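Local coordinates for protein 5-carboxyvanillate decarboxylase (Sphingomonas paucimobilis, PDB 4L6D) that probably decarboxylates 5-carboxyvanillate to vanillate, using a manganese ion held in an amidohydrolase-type barrel, at residues Ser54-Thr57 / Gly58-Ala62; Ala62-Ser66 / Asn67-Met71; Met191-Ile195 / Trp196-Ile200; Ala295-Tyr298 / Pro299-Pro302; Pro302-Pro305 / Ala306-Ile310. All blocks are in the same frame, centred on the assembly; numbering follows the deposited sequence. Where two conformers were deposited one is given.

Interaction 1: Ser54-Thr57 / Gly58-Ala62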
loop_
_atom_site.group_PDB
_atom_site.type_symbol
_atom_site.label_atom_id
_atom_site.label_comp_id
_atom_site.label_asym_id
_atom_site.label_seq_id
_atom_site.Cartn_x
_atom_site.Cartn_y
_atom_site.Cartn_z
ATOM N N SER A 54 -2.318 -18.495 23.847
ATOM C CA SER A 54 -1.503 -19.058 24.922
ATOM C C SER A 54 -1.204 -20.522 24.649
ATOM O O SER A 54 -0.156 -21.031 25.038
ATOM C CB SER A 54 -2.222 -18.943 26.271
ATOM O OG SER A 54 -2.484 -17.587 26.600
ATOM N N ASP A 55 -2.141 -21.203 24.003
ATOM C CA ASP A 55 -2.004 -22.632 23.754
ATOM C C ASP A 55 -0.904 -22.954 22.744
ATOM O O ASP A 55 -0.863 -22.391 21.646
ATOM C CB ASP A 55 -3.317 -23.208 23.241
ATOM C CG ASP A 55 -3.135 -24.572 22.630
ATOM O OD1 ASP A 55 -2.730 -25.491 23.375
ATOM O OD2 ASP A 55 -3.375 -24.710 21.416
ATOM N N VAL A 56 -0.026 -23.879 23.112
ATOM C CA VAL A 56 0.994 -24.350 22.183
ATOM C C VAL A 56 0.864 -25.851 21.915
ATOM O O VAL A 56 0.856 -26.291 20.755
ATOM C CB VAL A 56 2.406 -24.026 22.709
ATOM C CG1 VAL A 56 3.465 -24.653 21.825
ATOM C CG2 VAL A 56 2.608 -22.521 22.762
ATOM N N THR A 57 0.736 -26.627 22.988
ATOM C CA THR A 57 0.765 -28.091 22.897
ATOM C C THR A 57 -0.608 -28.778 22.883
ATOM O O THR A 57 -0.675 -30.007 22.836
ATOM C CB THR A 57 1.603 -28.697 24.045
ATOM O OG1 THR A 57 1.030 -28.324 25.304
ATOM C CG2 THR A 57 3.035 -28.190 23.982
ATOM N N GLY A 58 -1.690 -28.000 22.927
ATOM C CA GLY A 58 -3.042 -28.537 22.875
ATOM C C GLY A 58 -3.654 -28.438 21.483
ATOM O O GLY A 58 -3.224 -29.152 20.574
ATOM N N GLU A 59 -4.645 -27.563 21.321
ATOM C CA GLU A 59 -5.305 -27.353 20.033
ATOM C C GLU A 59 -4.293 -27.099 18.910
ATOM O O GLU A 59 -4.413 -27.660 17.817
ATOM C CB GLU A 59 -6.305 -26.189 20.118
ATOM C CG GLU A 59 -6.945 -25.779 18.776
ATOM C CD GLU A 59 -7.751 -24.481 18.868
ATOM O OE1 GLU A 59 -7.950 -23.973 19.995
ATOM O OE2 GLU A 59 -8.179 -23.961 17.811
ATOM N N ARG A 60 -3.287 -26.270 19.186
ATOM C CA ARG A 60 -2.346 -25.866 18.146
ATOM C C ARG A 60 -1.597 -27.075 17.585
ATOM O O ARG A 60 -1.508 -27.254 16.371
ATOM C CB ARG A 60 -1.361 -24.819 18.677
ATOM C CG ARG A 60 -0.385 -24.293 17.631
ATOM C CD ARG A 60 0.746 -23.498 18.275
ATOM N NE ARG A 60 0.264 -22.379 19.085
ATOM C CZ ARG A 60 0.345 -21.096 18.741
ATOM N NH1 ARG A 60 0.904 -20.721 17.587
ATOM N NH2 ARG A 60 -0.128 -20.174 19.572
ATOM N N LEU A 61 -1.054 -27.902 18.468
ATOM C CA LEU A 61 -0.322 -29.079 18.012
ATOM C C LEU A 61 -1.258 -30.098 17.346
ATOM O O LEU A 61 -0.883 -30.734 16.358
ATOM C CB LEU A 61 0.430 -29.715 19.179
ATOM C CG LEU A 61 1.479 -30.767 18.841
ATOM C CD1 LEU A 61 2.532 -30.226 17.878
ATOM C CD2 LEU A 61 2.128 -31.241 20.135
ATOM N N ALA A 62 -2.467 -30.254 17.880
ATOM C CA ALA A 62 -3.433 -31.165 17.270
ATOM C C ALA A 62 -3.735 -30.745 15.831
ATOM O O ALA A 62 -3.826 -31.586 14.935
ATOM C CB ALA A 62 -4.721 -31.235 18.102
#
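D55 and R60 hold each other in two directions: the D55 carboxylate takes the N-H groups of G58 and R60, while the guanidinium of R60 reaches back to D55 O. With CG trans to the amide nitrogen (chi1 165°), the D55 side chain folds over the start of the helix. Its OD1 receives G58 N at 2.8 Å and its OD2 receives R60 N at 2.7 Å. Each oxygen uses its syn lone pair, so the two bonds hold the carboxylate against rotation. OD2 also lies beside E59 CB, at 3.5 Å. G58, at the N-cap position, E59 and R60 open helix 59-67 in the (β/α)8 barrel of the amidohydrolase fold, with D55 in the loop before it; the acid meets amides that point out of the first turn, and the helix end would probably stabilise its negative charge. R60 runs out along the backbone of D55 and V56, its CB 3.4 Å from V56 O, and bends at chi3 (-57°). This turn brings the edge of the guanidinium to D55 O, which lies in its plane and accepts from both NE (2.8 Å) and NH2 (3.1 Å). NE provides the straighter bond, 161° at the hydrogen. NH2 has a second acceptor in A10 O of strand 5-11, and E59 OE2 forms a salt bridge with R52.

Interaction 2: Ala62-Ser66 / Asn67-Met71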
loop_
_atom_site.group_PDB
_atom_site.type_symbol
_atom_site.label_atom_id
_atom_site.label_comp_id
_atom_site.label_asym_id
_atom_site.label_seq_id
_atom_site.Cartn_x
_atom_site.Cartn_y
_atom_site.Cartn_z
ATOM N N ALA A 62 -2.467 -30.254 17.880
ATOM C CA ALA A 62 -3.433 -31.165 17.270
ATOM C C ALA A 62 -3.735 -30.745 15.831
ATOM O O ALA A 62 -3.826 -31.586 14.935
ATOM C CB ALA A 62 -4.721 -31.235 18.102
ATOM N N GLU A 63 -3.885 -29.443 15.621
ATOM C CA GLU A 63 -4.162 -28.920 14.282
ATOM C C GLU A 63 -2.945 -29.063 13.369
ATOM O O GLU A 63 -3.079 -29.362 12.181
ATOM C CB GLU A 63 -4.587 -27.456 14.353
ATOM C CG GLU A 63 -6.008 -27.282 14.813
ATOM C CD GLU A 63 -6.993 -27.511 13.687
ATOM O OE1 GLU A 63 -6.951 -26.742 12.701
ATOM O OE2 GLU A 63 -7.795 -28.462 13.778
ATOM N N MET A 64 -1.753 -28.852 13.916
ATOM C CA MET A 64 -0.544 -29.112 13.143
ATOM C C MET A 64 -0.500 -30.566 12.701
ATOM O O MET A 64 -0.218 -30.864 11.545
ATOM C CB MET A 64 0.709 -28.747 13.941
ATOM C CG MET A 64 0.869 -27.237 14.151
ATOM S SD MET A 64 2.040 -26.840 15.472
ATOM C CE MET A 64 3.564 -27.483 14.765
ATOM N N ASP A 65 -0.816 -31.475 13.613
ATOM C CA ASP A 65 -0.763 -32.892 13.290
ATOM C C ASP A 65 -1.797 -33.285 12.231
ATOM O O ASP A 65 -1.479 -34.030 11.298
ATOM C CB ASP A 65 -0.919 -33.745 14.556
ATOM C CG ASP A 65 0.313 -33.693 15.446
ATOM O OD1 ASP A 65 1.397 -33.351 14.939
ATOM O OD2 ASP A 65 0.198 -34.004 16.647
ATOM N N SER A 66 -3.020 -32.779 12.361
ATOM C CA SER A 66 -4.075 -33.154 11.421
ATOM C C SER A 66 -3.832 -32.591 10.023
ATOM O O SER A 66 -4.320 -33.141 9.042
ATOM C CB SER A 66 -5.459 -32.738 11.942
ATOM O OG SER A 66 -5.616 -31.331 11.909
ATOM N N ASN A 67 -3.065 -31.507 9.933
ATOM C CA ASN A 67 -2.774 -30.884 8.638
ATOM C C ASN A 67 -1.370 -31.144 8.105
ATOM O O ASN A 67 -1.001 -30.645 7.040
ATOM C CB ASN A 67 -3.027 -29.380 8.706
ATOM C CG ASN A 67 -4.488 -29.056 8.858
ATOM O OD1 ASN A 67 -5.243 -29.090 7.883
ATOM N ND2 ASN A 67 -4.907 -28.744 10.086
ATOM N N GLY A 68 -0.588 -31.919 8.849
ATOM C CA GLY A 68 0.762 -32.252 8.417
ATOM C C GLY A 68 1.722 -31.075 8.442
ATOM O O GLY A 68 2.616 -30.974 7.605
ATOM N N VAL A 69 1.543 -30.181 9.404
ATOM C CA VAL A 69 2.447 -29.050 9.570
ATOM C C VAL A 69 3.572 -29.451 10.499
ATOM O O VAL A 69 3.335 -29.774 11.655
ATOM C CB VAL A 69 1.737 -27.837 10.174
ATOM C CG1 VAL A 69 2.713 -26.678 10.334
ATOM C CG2 VAL A 69 0.544 -27.423 9.306
ATOM N N ASP A 70 4.799 -29.419 9.992
ATOM C CA ASP A 70 5.957 -29.836 10.770
ATOM C C ASP A 70 6.254 -28.885 11.928
ATOM O O ASP A 70 6.492 -29.326 13.049
ATOM C CB ASP A 70 7.186 -29.958 9.861
ATOM C CG ASP A 70 6.967 -30.921 8.705
ATOM O OD1 ASP A 70 6.089 -30.660 7.845
ATOM O OD2 ASP A 70 7.695 -31.934 8.647
ATOM N N MET A 71 6.256 -27.585 11.654
ATOM C CA MET A 71 6.645 -26.598 12.666
ATOM C C MET A 71 5.879 -25.287 12.628
ATOM O O MET A 71 5.410 -24.842 11.576
ATOM C CB MET A 71 8.139 -26.244 12.523
ATOM C CG MET A 71 9.095 -27.415 12.643
ATOM S SD MET A 71 10.829 -26.908 12.612
ATOM C CE MET A 71 11.017 -26.367 14.319
HETATM O O HOH W 1 -7.806 -28.339 10.658
#
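A Schellman motif ends helix 59-67: V69 N turns back to M64 O, making a 2.9 Å hydrogen bond, and G68 N makes a weak one of 3.4 Å with D65 O. G68 has positive phi (69°), which swings the chain out of the helix so that V69 can fold back over the last turn. There its CB packs on M64 CB at 4.0 Å, the two side chains crossing at about a right angle. M64 bends at chi3 (65°), carrying CE on to the start of the strand, 3.8 Å from M71 CA. Nearby, N67 binds E63 O twice, through its backbone N and, at 2.8 Å, through ND2. The carbonyl lies close to the plane of the N67 amide, and the pair of bonds fixes how that amide is turned. E63 and N67 run side by side and point the same way, carboxylate and amide planes 68° apart. A water bridges them, donating to E63 OE1 (2.7 Å) and accepting from N67 ND2 (3.0 Å). R110 spans the junction, with a salt bridge to D65 of the helix and bonds to the carbonyls of V69 and D70 in the loop, while helix 303-311 covers M64, N67 and V69. A helix closed at a glycine of positive phi and led straight into the next parallel strand, 71-76, makes an α-to-β connection of the (β/α)8 barrel.

Interaction 3: Met191-Ile195 / Trp196-Ile200. With VNL (4-hydroxy-3-methoxybenzoate), chain J.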
loop_
_atom_site.group_PDB
_atom_site.type_symbol
_atom_site.label_atom_id
_atom_site.label_comp_id
_atom_site.label_asym_id
_atom_site.label_seq_id
_atom_site.Cartn_x
_atom_site.Cartn_y
_atom_site.Cartn_z
ATOM N N MET A 191 -10.735 -0.665 9.659
ATOM C CA MET A 191 -9.480 -0.475 8.938
ATOM C C MET A 191 -8.249 -0.359 9.823
ATOM O O MET A 191 -7.129 -0.325 9.325
ATOM C CB MET A 191 -9.594 0.721 7.988
ATOM C CG MET A 191 -10.526 0.432 6.817
ATOM S SD MET A 191 -10.890 1.846 5.757
ATOM C CE MET A 191 -9.263 2.178 5.095
ATOM N N ASN A 192 -8.437 -0.319 11.139
ATOM C CA ASN A 192 -7.292 -0.320 12.048
ATOM C C ASN A 192 -6.458 -1.587 11.932
ATOM O O ASN A 192 -5.270 -1.590 12.244
ATOM C CB ASN A 192 -7.762 -0.172 13.503
ATOM C CG ASN A 192 -8.454 -1.432 14.037
ATOM O OD1 ASN A 192 -7.812 -2.317 14.621
ATOM N ND2 ASN A 192 -9.760 -1.516 13.832
ATOM N N SER A 193 -7.094 -2.663 11.478
ATOM C CA SER A 193 -6.569 -4.011 11.648
ATOM C C SER A 193 -5.997 -4.571 10.339
ATOM O O SER A 193 -5.541 -3.824 9.462
ATOM C CB SER A 193 -7.706 -4.896 12.206
ATOM O OG SER A 193 -7.261 -6.189 12.586
ATOM N N ALA A 194 -6.035 -5.893 10.215
ATOM C CA ALA A 194 -5.426 -6.605 9.101
ATOM C C ALA A 194 -6.006 -6.259 7.729
ATOM O O ALA A 194 -5.300 -6.366 6.712
ATOM C CB ALA A 194 -5.514 -8.110 9.349
ATOM N N ILE A 195 -7.271 -5.840 7.686
ATOM C CA ILE A 195 -7.918 -5.571 6.411
ATOM C C ILE A 195 -7.244 -4.433 5.643
ATOM O O ILE A 195 -7.318 -4.398 4.412
ATOM C CB ILE A 195 -9.433 -5.320 6.583
ATOM C CG1 ILE A 195 -10.158 -5.432 5.233
ATOM C CG2 ILE A 195 -9.684 -3.971 7.245
ATOM C CD1 ILE A 195 -11.658 -5.400 5.364
ATOM N N TRP A 196 -6.612 -3.488 6.342
ATOM C CA TRP A 196 -5.937 -2.401 5.615
ATOM C C TRP A 196 -4.820 -1.698 6.389
ATOM O O TRP A 196 -3.699 -1.567 5.900
ATOM C CB TRP A 196 -6.959 -1.369 5.093
ATOM C CG TRP A 196 -6.353 -0.473 4.045
ATOM C CD1 TRP A 196 -6.148 0.879 4.125
ATOM C CD2 TRP A 196 -5.832 -0.884 2.768
ATOM N NE1 TRP A 196 -5.532 1.333 2.975
ATOM C CE2 TRP A 196 -5.334 0.273 2.127
ATOM C CE3 TRP A 196 -5.734 -2.120 2.111
ATOM C CZ2 TRP A 196 -4.746 0.234 0.863
ATOM C CZ3 TRP A 196 -5.156 -2.155 0.843
ATOM C CH2 TRP A 196 -4.671 -0.986 0.238
ATOM N N GLY A 197 -5.132 -1.248 7.593
ATOM C CA GLY A 197 -4.172 -0.493 8.387
ATOM C C GLY A 197 -2.852 -1.203 8.638
ATOM O O GLY A 197 -1.779 -0.587 8.567
ATOM N N TYR A 198 -2.913 -2.495 8.956
ATOM C CA TYR A 198 -1.682 -3.241 9.230
ATOM C C TYR A 198 -0.666 -3.130 8.084
ATOM O O TYR A 198 0.520 -2.920 8.313
ATOM C CB TYR A 198 -1.992 -4.718 9.512
ATOM C CG TYR A 198 -2.420 -5.000 10.938
ATOM C CD1 TYR A 198 -2.750 -3.966 11.819
ATOM C CD2 TYR A 198 -2.475 -6.307 11.405
ATOM C CE1 TYR A 198 -3.129 -4.238 13.146
ATOM C CE2 TYR A 198 -2.860 -6.593 12.708
ATOM C CZ TYR A 198 -3.180 -5.554 13.572
ATOM O OH TYR A 198 -3.537 -5.849 14.871
ATOM N N GLY A 199 -1.135 -3.282 6.850
ATOM C CA GLY A 199 -0.258 -3.243 5.691
ATOM C C GLY A 199 0.297 -1.863 5.412
ATOM O O GLY A 199 1.464 -1.721 5.042
ATOM N N ILE A 200 -0.530 -0.843 5.579
ATOM C CA ILE A 200 -0.072 0.525 5.347
ATOM C C ILE A 200 0.977 0.944 6.380
ATOM O O ILE A 200 2.023 1.500 6.030
ATOM C CB ILE A 200 -1.245 1.514 5.356
ATOM C CG1 ILE A 200 -2.278 1.157 4.279
ATOM C CG2 ILE A 200 -0.725 2.932 5.165
ATOM C CD1 ILE A 200 -1.694 1.074 2.875
HETATM C C1 VNL J . -5.034 -10.126 13.779
HETATM C CO1 VNL J . -4.556 -10.843 12.674
HETATM C CO2 VNL J . -4.169 -9.716 14.812
HETATM C CM1 VNL J . -3.192 -11.174 12.581
HETATM C CM2 VNL J . -2.812 -10.022 14.734
HETATM O OM VNL J . -1.895 -9.665 15.688
HETATM C CZ VNL J . -2.308 -10.781 13.586
HETATM C CC VNL J . -6.505 -9.818 13.877
HETATM C CV VNL J . -2.306 -8.907 16.842
HETATM O O1 VNL J . -7.336 -10.415 13.141
HETATM O O2 VNL J . -6.886 -9.004 14.752
HETATM O O3 VNL J . -1.064 -11.326 13.736
HETATM O O HOH W 2 -6.170 -6.501 14.915
HETATM O O HOH W 3 -3.126 -5.221 5.653
#
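S193 and Y198 meet vanillate through one water, which donates to its carboxylate O2 and hydrogen-bonds to S193 OG (2.6 Å) and Y198 OH (2.7 Å). S193 lies in the loop after barrel strand 171-174, where a type I turn from S193 to W196 leads into helix 197-211, which carries Y198. The Y198 ring points its edge at the vanillate ring, CE2 4.0 Å from CM2. S193 CA lies over one face of the tyrosine in a CH-pi contact, 4.0 Å from the centroid, and A194 CB touches CD2. Behind this shell, Y198 N binds S193 O at 3.0 Å in a nearly straight bond (170°), and W196 N gives that oxygen a weak second one. A further water joins A194 O to G199 N, weakly at the amide. W196 reaches the second subunit: its NE1 bonds T204 there and its ring meets W235 of that chain edge-to-face. Alongside the indole lies M191, bent at chi3 to set CE 3.5 Å from W196 CD1.

Interaction 4: Ala295-Tyr298 / Pro299-Pro302. With MN (manganese (II) ion), chain I; VNL (4-hydroxy-3-methoxybenzoate), chain J.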
loop_
_atom_site.group_PDB
_atom_site.type_symbol
_atom_site.label_atom_id
_atom_site.label_comp_id
_atom_site.label_asym_id
_atom_site.label_seq_id
_atom_site.Cartn_x
_atom_site.Cartn_y
_atom_site.Cartn_z
ATOM N N ALA A 295 3.597 -19.100 5.591
ATOM C CA ALA A 295 3.139 -18.859 6.961
ATOM C C ALA A 295 1.634 -19.083 7.038
ATOM O O ALA A 295 0.976 -19.192 6.003
ATOM C CB ALA A 295 3.487 -17.442 7.422
ATOM N N ILE A 296 1.089 -19.123 8.255
ATOM C CA ILE A 296 -0.347 -19.296 8.451
ATOM C C ILE A 296 -0.987 -18.041 9.034
ATOM O O ILE A 296 -2.102 -17.678 8.644
ATOM C CB ILE A 296 -0.659 -20.488 9.377
ATOM C CG1 ILE A 296 -0.062 -21.783 8.817
ATOM C CG2 ILE A 296 -2.171 -20.612 9.590
ATOM C CD1 ILE A 296 0.006 -22.887 9.852
ATOM N N ASP A 297 -0.281 -17.381 9.956
ATOM C CA ASP A 297 -0.864 -16.350 10.821
ATOM C C ASP A 297 -1.861 -16.949 11.828
ATOM O O ASP A 297 -2.868 -16.323 12.169
ATOM C CB ASP A 297 -1.519 -15.210 10.015
ATOM C CG ASP A 297 -1.102 -13.837 10.500
ATOM O OD1 ASP A 297 -0.654 -13.721 11.657
ATOM O OD2 ASP A 297 -1.236 -12.867 9.722
ATOM N N TYR A 298 -1.574 -18.159 12.309
ATOM C CA TYR A 298 -2.350 -18.781 13.376
ATOM C C TYR A 298 -2.064 -18.018 14.686
ATOM O O TYR A 298 -0.943 -17.567 14.888
ATOM C CB TYR A 298 -1.928 -20.249 13.498
ATOM C CG TYR A 298 -2.695 -21.012 14.547
ATOM C CD1 TYR A 298 -3.887 -21.644 14.232
ATOM C CD2 TYR A 298 -2.236 -21.083 15.863
ATOM C CE1 TYR A 298 -4.600 -22.335 15.188
ATOM C CE2 TYR A 298 -2.943 -21.768 16.825
ATOM C CZ TYR A 298 -4.124 -22.401 16.480
ATOM O OH TYR A 298 -4.854 -23.086 17.424
ATOM N N PRO A 299 -3.061 -17.864 15.584
ATOM C CA PRO A 299 -4.442 -18.360 15.555
ATOM C C PRO A 299 -5.431 -17.391 14.931
ATOM O O PRO A 299 -6.646 -17.611 15.005
ATOM C CB PRO A 299 -4.758 -18.532 17.041
ATOM C CG PRO A 299 -4.030 -17.401 17.687
ATOM C CD PRO A 299 -2.726 -17.279 16.899
ATOM N N TYR A 300 -4.923 -16.331 14.322
ATOM C CA TYR A 300 -5.794 -15.343 13.697
ATOM C C TYR A 300 -6.400 -15.849 12.387
ATOM O O TYR A 300 -7.430 -15.345 11.934
ATOM C CB TYR A 300 -5.027 -14.035 13.505
ATOM C CG TYR A 300 -4.539 -13.443 14.823
ATOM C CD1 TYR A 300 -5.424 -12.805 15.694
ATOM C CD2 TYR A 300 -3.205 -13.547 15.210
ATOM C CE1 TYR A 300 -4.991 -12.273 16.911
ATOM C CE2 TYR A 300 -2.762 -13.014 16.425
ATOM C CZ TYR A 300 -3.657 -12.379 17.266
ATOM O OH TYR A 300 -3.234 -11.847 18.465
ATOM N N GLN A 301 -5.746 -16.839 11.779
ATOM C CA GLN A 301 -6.272 -17.549 10.616
ATOM C C GLN A 301 -6.136 -19.049 10.841
ATOM O O GLN A 301 -5.275 -19.487 11.607
ATOM C CB GLN A 301 -5.534 -17.141 9.345
ATOM C CG GLN A 301 -5.732 -15.679 9.025
ATOM C CD GLN A 301 -5.512 -15.344 7.564
ATOM O OE1 GLN A 301 -5.265 -14.198 7.234
ATOM N NE2 GLN A 301 -5.658 -16.330 6.685
ATOM N N PRO A 302 -6.987 -19.845 10.180
ATOM C CA PRO A 302 -6.948 -21.301 10.345
ATOM C C PRO A 302 -5.855 -21.976 9.519
ATOM O O PRO A 302 -5.471 -21.492 8.455
ATOM C CB PRO A 302 -8.312 -21.735 9.814
ATOM C CG PRO A 302 -8.647 -20.727 8.791
ATOM C CD PRO A 302 -8.144 -19.424 9.371
HETATM MN MN MN I . 0.365 -12.079 12.480
HETATM C C1 VNL J . -5.034 -10.126 13.779
HETATM C CO1 VNL J . -4.556 -10.843 12.674
HETATM C CO2 VNL J . -4.169 -9.716 14.812
HETATM C CM1 VNL J . -3.192 -11.174 12.581
HETATM C CM2 VNL J . -2.812 -10.022 14.734
HETATM O OM VNL J . -1.895 -9.665 15.688
HETATM C CZ VNL J . -2.308 -10.781 13.586
HETATM C CC VNL J . -6.505 -9.818 13.877
HETATM C CV VNL J . -2.306 -8.907 16.842
HETATM O O1 VNL J . -7.336 -10.415 13.141
HETATM O O2 VNL J . -6.886 -9.004 14.752
HETATM O O3 VNL J . -1.064 -11.326 13.736
HETATM O O HOH W 4 -3.679 -12.438 8.677
HETATM O O HOH W 5 1.256 -13.573 13.816
#
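The backbone turns tightly here: D297 has positive phi (69°), the peptide between Y298 and P299 is cis, and Q301 N closes back on D297 O at 2.9 Å. The cis bond folds P299 onto its neighbour, CA 3.5 Å from the centroid of the Y298 ring over one face in a CH-pi contact. D297 OD1 binds the manganese ion at 2.1 Å. The phenolic O3 of vanillate also binds the metal, and a water, E8 and H174 complete its ligands. OD2 of D297 turns to H227 and to a second water (2.7 Å), which also donates to Q301 OE1; these bonds probably help set the tilt of the carboxylate at the metal. Y300 lays a ring face against vanillate, whose CM2 sits 3.4 Å above the tyrosine plane near its centre, so the ligand is held by metal and aromatic ring, with R46 bonding it as well. The OH of Y300 bonds T77. The loop follows barrel strand 292-293. E9 of strand 5-11 accepts from the amides of I296, D297 and Y298, R52 of helix 49-54 binds P299 O, and M303 of helix 303-311 packs on I296 and Y298.

Interaction 5: Pro302-Pro305 / Ala306-Ile310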
loop_
_atom_site.group_PDB
_atom_site.type_symbol
_atom_site.label_atom_id
_atom_site.label_comp_id
_atom_site.label_asym_id
_atom_site.label_seq_id
_atom_site.Cartn_x
_atom_site.Cartn_y
_atom_site.Cartn_z
ATOM N N PRO A 302 -6.987 -19.845 10.180
ATOM C CA PRO A 302 -6.948 -21.301 10.345
ATOM C C PRO A 302 -5.855 -21.976 9.519
ATOM O O PRO A 302 -5.471 -21.492 8.455
ATOM C CB PRO A 302 -8.312 -21.735 9.814
ATOM C CG PRO A 302 -8.647 -20.727 8.791
ATOM C CD PRO A 302 -8.144 -19.424 9.371
ATOM N N MET A 303 -5.378 -23.111 10.008
ATOM C CA MET A 303 -4.270 -23.809 9.361
ATOM C C MET A 303 -4.623 -24.493 8.048
ATOM O O MET A 303 -3.846 -24.405 7.101
ATOM C CB MET A 303 -3.643 -24.826 10.316
ATOM C CG MET A 303 -3.103 -24.180 11.573
ATOM S SD MET A 303 -1.985 -25.276 12.461
ATOM C CE MET A 303 -2.241 -24.767 14.166
ATOM N N ALA A 304 -5.767 -25.178 7.983
ATOM C CA ALA A 304 -6.057 -26.015 6.801
ATOM C C ALA A 304 -6.012 -25.266 5.465
ATOM O O ALA A 304 -5.354 -25.729 4.536
ATOM C CB ALA A 304 -7.368 -26.799 6.953
ATOM N N PRO A 305 -6.682 -24.099 5.365
ATOM C CA PRO A 305 -6.626 -23.417 4.067
ATOM C C PRO A 305 -5.215 -22.939 3.728
ATOM O O PRO A 305 -4.838 -22.943 2.559
ATOM C CB PRO A 305 -7.563 -22.212 4.238
ATOM C CG PRO A 305 -8.381 -22.494 5.440
ATOM C CD PRO A 305 -7.657 -23.484 6.289
ATOM N N ALA A 306 -4.446 -22.523 4.728
ATOM C CA ALA A 306 -3.091 -22.042 4.466
ATOM C C ALA A 306 -2.209 -23.183 3.960
ATOM O O ALA A 306 -1.409 -23.016 3.044
ATOM C CB ALA A 306 -2.503 -21.411 5.726
ATOM N N VAL A 307 -2.350 -24.341 4.590
ATOM C CA VAL A 307 -1.635 -25.540 4.179
ATOM C C VAL A 307 -2.019 -25.948 2.756
ATOM O O VAL A 307 -1.150 -26.236 1.924
ATOM C CB VAL A 307 -1.912 -26.690 5.173
ATOM C CG1 VAL A 307 -1.427 -28.036 4.623
ATOM C CG2 VAL A 307 -1.247 -26.381 6.512
ATOM N N GLN A 308 -3.314 -25.967 2.468
ATOM C CA GLN A 308 -3.760 -26.412 1.160
ATOM C C GLN A 308 -3.344 -25.436 0.070
ATOM O O GLN A 308 -3.061 -25.854 -1.056
ATOM C CB GLN A 308 -5.257 -26.704 1.193
ATOM C CG GLN A 308 -5.510 -27.875 2.140
ATOM C CD GLN A 308 -6.967 -28.129 2.463
ATOM O OE1 GLN A 308 -7.876 -27.673 1.761
ATOM N NE2 GLN A 308 -7.195 -28.894 3.527
ATOM N N PHE A 309 -3.250 -24.156 0.425
ATOM C CA PHE A 309 -2.740 -23.133 -0.491
ATOM C C PHE A 309 -1.328 -23.474 -0.989
ATOM O O PHE A 309 -1.075 -23.480 -2.202
ATOM C CB PHE A 309 -2.799 -21.764 0.203
ATOM C CG PHE A 309 -1.776 -20.756 -0.275
ATOM C CD1 PHE A 309 -1.858 -20.173 -1.537
ATOM C CD2 PHE A 309 -0.744 -20.362 0.579
ATOM C CE1 PHE A 309 -0.915 -19.220 -1.947
ATOM C CE2 PHE A 309 0.198 -19.418 0.180
ATOM C CZ PHE A 309 0.117 -18.853 -1.086
ATOM N N ILE A 310 -0.418 -23.802 -0.078
ATOM C CA ILE A 310 0.939 -24.120 -0.516
ATOM C C ILE A 310 1.058 -25.527 -1.131
ATOM O O ILE A 310 1.777 -25.704 -2.119
ATOM C CB ILE A 310 1.996 -23.844 0.591
ATOM C CG1 ILE A 310 3.419 -24.032 0.055
ATOM C CG2 ILE A 310 1.779 -24.736 1.789
ATOM C CD1 ILE A 310 3.783 -23.092 -1.070
#
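Q308 lies back along the helix over A304, its CG 3.2 Å from A304 O and NE2 4.0 Å from A304 CB. The two sit one turn apart at the start of helix 303-311, which follows the last strand of the (β/α)8 barrel and its metal-binding loop. With chi1 at -65° and the chain extended beyond CG, the glutamine runs close to the carbonyl that its own N already holds at 2.9 Å. V307 N to M303 O and F309 N to P305 O repeat this i to i+4 bond. Having no N-H, P305 suits the first turn, where amides have no carbonyl a turn earlier in the helix to bind. Side chains line the same carbonyls: V307 CG2 is 3.3 Å from M303 O, and F309 CB is 3.3 Å from P305 O. A304, P305 and Q308 form the outward side of the turn. M303, A306, V307 and F309 are buried; M303 sends its thioether away to R60, E63 and M64 of helix 59-67, and V307 meets V69. Beyond the helix the F309 ring meets H277, planes about 20° apart, and W294 NE1 bonds A306 O. F309 has CG trans to its backbone nitrogen (chi1 153°), which turns the phenyl edge to A306 O, an atom lying in the plane of the ring.

Overall arrangement
Interactions 3 and 4 are buried and touch both vanillate and the second subunit, one through a water and a ring edge, the other through the metal and a ring face; their nearest atoms are still about 6 Å apart. Interaction 1 lies at the surface, with 2 and 5 partly buried. Interactions 1 and 2 close the two ends of helix 59-67, charge and amides at the start, a glycine turn at the finish. Interaction 5 begins at P302, where 4 stops, and uses regular helix bonds. M303, in interaction 5, joins three others, its CE reaching R60 O of interaction 1, E63 of interaction 2 and Y298 of interaction 4.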